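Local coordinates for protein lipid transferase CIDEC (Mus musculus, PDB 4IKG) that transfers triacylglycerol between lipid droplets in white adipose tissue, driving their fusion into one large droplet, and dimerises through its CIDE-N domain, at residues R4-C8 with G20-H24; V10-R15 with F70-L74. All coordinates share one frame; numbering follows the deposited sequence.

Interaction 1 (R4-C8 with G20-H24); sequences RARPC and GIMAH
C8 and I21 pair across the first beta hairpin of the ubiquitin-like CIDE-N fold, where strand 7-11 meets the edge strand 18-22 antiparallel. The pair is of the hydrogen-bonded type: I21 N reaches C8 O at 2.9 Å with a nearly straight N-H, 164°, while the return bond from C8 N to I21 O is bent and weak. Two residues on, past the P7-M22 pair, A23 N to R6 O is shorter, 2.7 Å, and the same oxygen also receives the CA-H of M22. The tight side is that of C8, I21 and A23, all buried against L29 of helix 26-36. There C8 SG, anti to its carbonyl carbon (chi1 -58°), comes within 3.8 Å of A23 CB, and F61 of helix 58-63 packs on both residues.

The other side is looser and nearer solvent, with M22 exposed and P7 partly exposed. These two form a non-hydrogen-bonded pair, and the methionine folds back at chi2 and chi3, bringing CE to 3.6 Å from A5 CB and SD to 3.7 Å from P7 CA. Past the strands R4, poorly ordered, offers little beyond its backbone. Set apart from this open side, R6 is buried and leads away from 20-24; its NE bonds to F61 O, and its NH2 donates at 2.7 Å to P7 O, which lies in the guanidinium plane.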
loop_
_atom_site.group_PDB
_atom_site.type_symbol
_atom_site.label_atom_id
_atom_site.label_comp_id
_atom_site.label_asym_id
_atom_site.label_seq_id
_atom_site.Cartn_x
_atom_site.Cartn_y
_atom_site.Cartn_z
ATOM N N ARG A 4 -0.046 16.626 -7.146
ATOM C CA ARG A 4 -1.201 16.596 -6.257
ATOM C C ARG A 4 -1.221 15.299 -5.458
ATOM O O ARG A 4 -1.349 14.215 -6.023
ATOM C CB ARG A 4 -2.497 16.740 -7.056
ATOM C CG ARG A 4 -3.705 17.095 -6.205
ATOM C CD ARG A 4 -3.551 18.479 -5.593
ATOM N NE ARG A 4 -4.351 18.646 -4.383
ATOM C CZ ARG A 4 -5.397 19.460 -4.275
ATOM N NH1 ARG A 4 -5.781 20.198 -5.307
ATOM N NH2 ARG A 4 -6.058 19.539 -3.127
ATOM N N ALA A 5 -1.105 15.417 -4.139
ATOM C CA ALA A 5 -0.994 14.245 -3.271
ATOM C C ALA A 5 -2.307 13.471 -3.133
ATOM O O ALA A 5 -3.352 13.906 -3.621
ATOM C CB ALA A 5 -0.464 14.648 -1.904
ATOM N N ARG A 6 -2.240 12.321 -2.468
ATOM C CA ARG A 6 -3.400 11.451 -2.302
ATOM C C ARG A 6 -3.318 10.690 -0.982
ATOM O O ARG A 6 -2.291 10.083 -0.673
ATOM C CB ARG A 6 -3.484 10.463 -3.468
ATOM C CG ARG A 6 -4.665 9.507 -3.409
ATOM C CD ARG A 6 -4.206 8.067 -3.570
ATOM N NE ARG A 6 -5.242 7.222 -4.157
ATOM C CZ ARG A 6 -6.221 6.648 -3.467
ATOM N NH1 ARG A 6 -7.118 5.896 -4.089
ATOM N NH2 ARG A 6 -6.308 6.828 -2.156
ATOM N N PRO A 7 -4.406 10.720 -0.195
ATOM C CA PRO A 7 -4.455 10.016 1.091
ATOM C C PRO A 7 -4.526 8.503 0.907
ATOM O O PRO A 7 -5.275 8.017 0.057
ATOM C CB PRO A 7 -5.750 10.533 1.720
ATOM C CG PRO A 7 -6.604 10.910 0.560
ATOM C CD PRO A 7 -5.657 11.447 -0.476
ATOM N N CYS A 8 -3.747 7.770 1.696
ATOM C CA CYS A 8 -3.702 6.317 1.591
ATOM C C CYS A 8 -3.720 5.664 2.968
ATOM O O CYS A 8 -2.951 6.043 3.851
ATOM C CB CYS A 8 -2.451 5.875 0.826
ATOM S SG CYS A 8 -2.293 6.557 -0.843
ATOM N N GLY A 20 -1.845 6.320 7.978
ATOM C CA GLY A 20 -2.218 7.235 6.916
ATOM C C GLY A 20 -0.998 7.859 6.267
ATOM O O GLY A 20 -0.148 8.442 6.946
ATOM N N ILE A 21 -0.906 7.729 4.948
ATOM C CA ILE A 21 0.239 8.227 4.204
ATOM C C ILE A 21 -0.205 9.018 2.983
ATOM O O ILE A 21 -0.984 8.531 2.164
ATOM C CB ILE A 21 1.140 7.072 3.729
ATOM C CG1 ILE A 21 1.602 6.223 4.918
ATOM C CG2 ILE A 21 2.335 7.612 2.958
ATOM C CD1 ILE A 21 2.338 4.964 4.526
ATOM N N MET A 22 0.290 10.244 2.863
ATOM C CA MET A 22 0.058 11.022 1.657
ATOM C C MET A 22 0.990 10.525 0.556
ATOM O O MET A 22 2.204 10.453 0.748
ATOM C CB MET A 22 0.278 12.511 1.922
ATOM C CG MET A 22 -0.699 13.099 2.925
ATOM S SD MET A 22 -2.419 12.792 2.466
ATOM C CE MET A 22 -2.517 13.667 0.903
ATOM N N ALA A 23 0.417 10.171 -0.592
ATOM C CA ALA A 23 1.202 9.656 -1.711
ATOM C C ALA A 23 0.930 10.398 -3.018
ATOM O O ALA A 23 -0.221 10.547 -3.427
ATOM C CB ALA A 23 0.945 8.169 -1.891
ATOM N N HIS A 24 1.981 10.875 -3.676
ATOM C CA HIS A 24 1.814 11.554 -4.960
ATOM C C HIS A 24 1.490 10.565 -6.071
ATOM O O HIS A 24 0.742 10.881 -6.996
ATOM C CB HIS A 24 3.068 12.343 -5.330
ATOM C CG HIS A 24 3.010 13.787 -4.950
ATOM N ND1 HIS A 24 3.564 14.273 -3.786
ATOM C CD2 HIS A 24 2.471 14.856 -5.585
ATOM C CE1 HIS A 24 3.368 15.577 -3.717
ATOM N NE2 HIS A 24 2.706 15.955 -4.799
#

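Interaction 2 (V10-R15 with F70-L74); sequences VSTADR and FMVLL
V10 and S11 run parallel to F70 and M71, joining the first and last strands at the centre of the ubiquitin-like CIDE-N sheet. Within these segments a single backbone bond ties the two strands, S11 N to F70 O at 3.0 Å, with an N-H angle of 154°. S11 O and V72 N, buried 3.7 Å apart, have no hydrogen-bond partner, which is evidence that the ladder ends here as the chain leaves strand 7-11.

Side chains pack on both faces of this pair of strands. On the face toward helix 26-36, V10 sets CG1 anti to its backbone N (chi1 -177°), 4.1 Å from V72 CG1; the two valines cross at about a right angle and both touch V33. On the other face M71 extends from the backbone with CG anti to N, then bends at chi2 (147°) and chi3, carrying its thioether beyond the ladder to the turn of residues 12-15. CE meets A13 CA at 3.5 Å, and SD lies over one face of the R15 guanidinium. R15 crosses M71 at about a right angle; its NE forms a salt bridge with E49, and its NH1 donates to K80 O. The type I turn is closed by R15 N to T12 O, an oxygen that also accepts from S11 OG at 3.2 Å, in the carbonyl plane on a lone pair.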
loop_
_atom_site.group_PDB
_atom_site.type_symbol
_atom_site.label_atom_id
_atom_site.label_comp_id
_atom_site.label_asym_id
_atom_site.label_seq_id
_atom_site.Cartn_x
_atom_site.Cartn_y
_atom_site.Cartn_z
ATOM N N VAL A 10 -2.709 2.503 4.744
ATOM C CA VAL A 10 -1.877 1.324 4.520
ATOM C C VAL A 10 -1.787 0.433 5.760
ATOM O O VAL A 10 -1.436 0.896 6.846
ATOM C CB VAL A 10 -0.460 1.723 4.062
ATOM C CG1 VAL A 10 0.371 0.489 3.753
ATOM C CG2 VAL A 10 -0.540 2.634 2.847
ATOM N N SER A 11 -2.110 -0.847 5.586
ATOM C CA SER A 11 -2.062 -1.808 6.682
ATOM C C SER A 11 -0.938 -2.817 6.477
ATOM O O SER A 11 -0.398 -2.944 5.378
ATOM C CB SER A 11 -3.401 -2.538 6.811
ATOM O OG SER A 11 -3.341 -3.552 7.800
ATOM N N THR A 12 -0.592 -3.534 7.540
ATOM C CA THR A 12 0.411 -4.588 7.459
ATOM C C THR A 12 -0.266 -5.942 7.267
ATOM O O THR A 12 -1.463 -6.083 7.517
ATOM C CB THR A 12 1.301 -4.624 8.714
ATOM O OG1 THR A 12 0.479 -4.712 9.884
ATOM C CG2 THR A 12 2.153 -3.366 8.793
ATOM N N ALA A 13 0.505 -6.931 6.826
ATOM C CA ALA A 13 -0.035 -8.252 6.508
ATOM C C ALA A 13 -0.735 -8.929 7.686
ATOM O O ALA A 13 -1.663 -9.715 7.496
ATOM C CB ALA A 13 1.057 -9.151 5.947
ATOM N N ASP A 14 -0.292 -8.614 8.899
ATOM C CA ASP A 14 -0.860 -9.213 10.102
ATOM C C ASP A 14 -1.990 -8.370 10.691
ATOM O O ASP A 14 -2.441 -8.622 11.810
ATOM C CB ASP A 14 0.239 -9.434 11.144
ATOM C CG ASP A 14 1.257 -8.307 11.168
ATOM O OD1 ASP A 14 1.425 -7.632 10.131
ATOM O OD2 ASP A 14 1.894 -8.100 12.222
ATOM N N ARG A 15 -2.441 -7.377 9.924
ATOM C CA ARG A 15 -3.453 -6.412 10.368
ATOM C C ARG A 15 -3.088 -5.772 11.698
ATOM O O ARG A 15 -3.959 -5.481 12.520
ATOM C CB ARG A 15 -4.836 -7.057 10.472
ATOM C CG ARG A 15 -5.660 -6.959 9.210
ATOM C CD ARG A 15 -5.138 -7.880 8.128
ATOM N NE ARG A 15 -6.182 -8.157 7.150
ATOM C CZ ARG A 15 -6.063 -9.008 6.137
ATOM N NH1 ARG A 15 -4.932 -9.677 5.954
ATOM N NH2 ARG A 15 -7.080 -9.186 5.307
ATOM N N PHE A 70 -5.212 -0.123 2.020
ATOM C CA PHE A 70 -4.219 -0.868 1.256
ATOM C C PHE A 70 -3.503 -1.909 2.103
ATOM O O PHE A 70 -3.740 -2.028 3.307
ATOM C CB PHE A 70 -3.195 0.077 0.629
ATOM C CG PHE A 70 -3.773 0.997 -0.402
ATOM C CD1 PHE A 70 -3.933 0.578 -1.712
ATOM C CD2 PHE A 70 -4.156 2.283 -0.064
ATOM C CE1 PHE A 70 -4.467 1.426 -2.664
ATOM C CE2 PHE A 70 -4.690 3.135 -1.014
ATOM C CZ PHE A 70 -4.846 2.705 -2.314
ATOM N N MET A 71 -2.626 -2.662 1.452
ATOM C CA MET A 71 -1.836 -3.690 2.106
ATOM C C MET A 71 -0.574 -3.931 1.290
ATOM O O MET A 71 -0.641 -4.345 0.129
ATOM C CB MET A 71 -2.643 -4.980 2.246
ATOM C CG MET A 71 -1.914 -6.083 2.990
ATOM S SD MET A 71 -3.043 -7.109 3.951
ATOM C CE MET A 71 -2.249 -8.708 3.793
ATOM N N VAL A 72 0.588 -3.647 1.852
ATOM C CA VAL A 72 1.802 -3.792 1.078
ATOM C C VAL A 72 2.259 -5.200 1.129
ATOM O O VAL A 72 2.212 -5.840 2.167
ATOM C CB VAL A 72 2.978 -2.987 1.601
ATOM C CG1 VAL A 72 2.866 -1.547 1.215
ATOM C CG2 VAL A 72 3.130 -3.169 3.092
ATOM N N LEU A 73 2.731 -5.671 0.000
ATOM C CA LEU A 73 3.378 -6.958 -0.017
ATOM C C LEU A 73 4.856 -6.785 -0.249
ATOM O O LEU A 73 5.316 -6.174 -1.201
ATOM C CB LEU A 73 2.792 -7.846 -1.089
ATOM C CG LEU A 73 1.730 -8.814 -0.648
ATOM C CD1 LEU A 73 1.176 -8.605 0.744
ATOM C CD2 LEU A 73 0.647 -8.707 -1.675
ATOM N N LEU A 74 5.593 -7.359 0.655
ATOM C CA LEU A 74 7.017 -7.199 0.662
ATOM C C LEU A 74 7.652 -8.353 -0.056
ATOM O O LEU A 74 7.761 -9.431 0.497
ATOM C CB LEU A 74 7.521 -7.159 2.115
ATOM C CG LEU A 74 6.936 -8.068 3.217
ATOM C CD1 LEU A 74 6.775 -7.385 4.564
ATOM C CD2 LEU A 74 5.703 -8.898 2.893
#

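In the fold
Strand 7-11 is common to both contacts: interaction 1 pairs its start with edge strand 18-22, interaction 2 its end with strand 69-73 on the other flank. Their centres are about 16 Å apart, on opposite sides of the chain's centre. Along the sequence the segments alternate, 4-8, 10-15, 20-24 and 70-74, so a local hairpin is coupled to a closure between the two ends of the domain. The contacts touch directly, with C8 CB 4.0 Å from F70 CE2 and I21 CD1 4.1 Å from V10 CG2. Both pack on helix 26-36, and together they build three adjacent strands of the mixed sheet in this CIDE-N domain, the homodimerisation module of CIDEC.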